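Local coordinates for YscQ-C, type III secretion protein (Yersinia pseudotuberculosis, PDB 3UEP), which forms, as the C-terminal FliN-like domain of YscQ made from an internal translation start, part of the Yop type III secretion machinery, at residues 31-34 with 35-38. Numbering follows the deposited sequence.
Sequences ILDW and HTLT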
loop_
_atom_site.group_PDB
_atom_site.type_symbol
_atom_site.label_atom_id
_atom_site.label_comp_id
_atom_site.label_asym_id
_atom_site.label_seq_id
_atom_site.Cartn_x
_atom_site.Cartn_y
_atom_site.Cartn_z
ATOM N N ILE A 31 11.016 3.672 0.787
ATOM C CA ILE A 31 11.904 4.786 1.146
ATOM C C ILE A 31 12.229 5.761 0.011
ATOM O O ILE A 31 12.841 5.381 -0.986
ATOM C CB ILE A 31 13.251 4.309 1.765
ATOM C CG1 ILE A 31 13.021 3.457 3.015
ATOM C CG2 ILE A 31 14.095 5.506 2.148
ATOM C CD1 ILE A 31 12.534 4.260 4.223
ATOM N N LEU A 32 11.821 7.018 0.177
ATOM C CA LEU A 32 12.325 8.120 -0.648
ATOM C C LEU A 32 12.931 9.173 0.276
ATOM O O LEU A 32 12.343 9.505 1.311
ATOM C CB LEU A 32 11.193 8.761 -1.458
ATOM C CG LEU A 32 10.488 7.886 -2.501
ATOM C CD1 LEU A 32 9.388 8.649 -3.203
ATOM C CD2 LEU A 32 11.476 7.367 -3.501
ATOM N N ASP A 33 14.094 9.709 -0.069
ATOM C CA ASP A 33 14.597 10.834 0.712
ATOM C C ASP A 33 13.803 12.111 0.442
ATOM O O ASP A 33 12.944 12.144 -0.430
ATOM C CB ASP A 33 16.113 11.040 0.536
ATOM C CG ASP A 33 16.497 11.547 -0.846
ATOM O OD1 ASP A 33 17.712 11.606 -1.118
ATOM O OD2 ASP A 33 15.609 11.890 -1.654
ATOM N N TRP A 34 14.086 13.164 1.200
ATOM C CA TRP A 34 13.333 14.410 1.071
ATOM C C TRP A 34 13.592 15.134 -0.240
ATOM O O TRP A 34 12.664 15.694 -0.824
ATOM C CB TRP A 34 13.602 15.360 2.246
ATOM C CG TRP A 34 12.850 16.651 2.102
ATOM C CD1 TRP A 34 13.347 17.842 1.681
ATOM C CD2 TRP A 34 11.451 16.859 2.349
ATOM N NE1 TRP A 34 12.348 18.786 1.651
ATOM C CE2 TRP A 34 11.171 18.203 2.053
ATOM C CE3 TRP A 34 10.403 16.030 2.775
ATOM C CZ2 TRP A 34 9.893 18.753 2.196
ATOM C CZ3 TRP A 34 9.133 16.578 2.913
ATOM C CH2 TRP A 34 8.892 17.924 2.631
ATOM N N HIS A 35 14.841 15.152 -0.696
ATOM C CA HIS A 35 15.138 15.719 -2.027
ATOM C C HIS A 35 14.167 15.135 -3.056
ATOM O O HIS A 35 13.597 15.850 -3.871
ATOM C CB HIS A 35 16.548 15.364 -2.494
ATOM C CG HIS A 35 17.632 16.205 -1.897
ATOM N ND1 HIS A 35 17.697 17.570 -2.064
ATOM C CD2 HIS A 35 18.720 15.861 -1.167
ATOM C CE1 HIS A 35 18.775 18.038 -1.452
ATOM N NE2 HIS A 35 19.410 17.020 -0.904
ATOM N N THR A 36 13.999 13.819 -3.014
ATOM C CA THR A 36 13.141 13.114 -3.963
ATOM C C THR A 36 11.663 13.486 -3.797
ATOM O O THR A 36 10.995 13.764 -4.786
ATOM C CB THR A 36 13.339 11.575 -3.894
ATOM O OG1 THR A 36 14.720 11.269 -4.077
ATOM C CG2 THR A 36 12.569 10.886 -5.006
ATOM N N LEU A 37 11.167 13.538 -2.561
ATOM C CA LEU A 37 9.757 13.898 -2.328
ATOM C C LEU A 37 9.461 15.331 -2.699
ATOM O O LEU A 37 8.414 15.627 -3.282
ATOM C CB LEU A 37 9.344 13.707 -0.860
ATOM C CG LEU A 37 8.979 12.358 -0.246
ATOM C CD1 LEU A 37 8.531 12.594 1.176
ATOM C CD2 LEU A 37 7.876 11.687 -1.009
ATOM N N THR A 38 10.363 16.238 -2.337
ATOM C CA THR A 38 10.134 17.654 -2.638
ATOM C C THR A 38 10.256 17.957 -4.126
ATOM O O THR A 38 9.701 18.934 -4.603
ATOM C CB THR A 38 11.077 18.592 -1.869
ATOM O OG1 THR A 38 10.592 19.929 -2.001
ATOM C CG2 THR A 38 12.474 18.527 -2.437
#
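Asp33 is the N-cap of the short helix 34-39, and its carboxylate folds back over the first turn to Thr36. A single oxygen does the work: OD2 of Asp33 accepts from Thr36 N at 2.9 Å, nearly along its C-O bond, and from Thr36 OG1 at 2.7 Å, on the syn side and 34° out of the carboxylate plane. It thus takes up a first-turn N-H that has no carbonyl of a preceding turn to pair with. The two donors come from opposite faces of that plane, so they pin the group's rotation. With chi1 at 70°, CG of Asp33 lies between its own backbone N and carbonyl carbon, which turns the carboxylate back over the helix start. Behind the cap the regular helix bonds begin, Leu37 N to Asp33 O (3.1 Å) and Thr38 N to Trp34 O (2.8 Å). Thr38 CB also sits over one face of the Trp34 indole, 4.1 Å from the centroid of its five-membered ring, a CH-pi contact. Leu32 extends two branches toward the helix, CD1 meeting Leu37 CD2 at 4.0 Å and CD2 meeting Thr36 CG2. Beyond the capped turn, Ser39 OG is hydrogen-bonded to Thr36 O. Strand 31-33 pairs antiparallel with a strand of the second subunit, whose Asp15 OD2 is hydrogen-bonded to His35 NE2 and whose Leu65 packs on Leu37, placing this junction at the dimer interface.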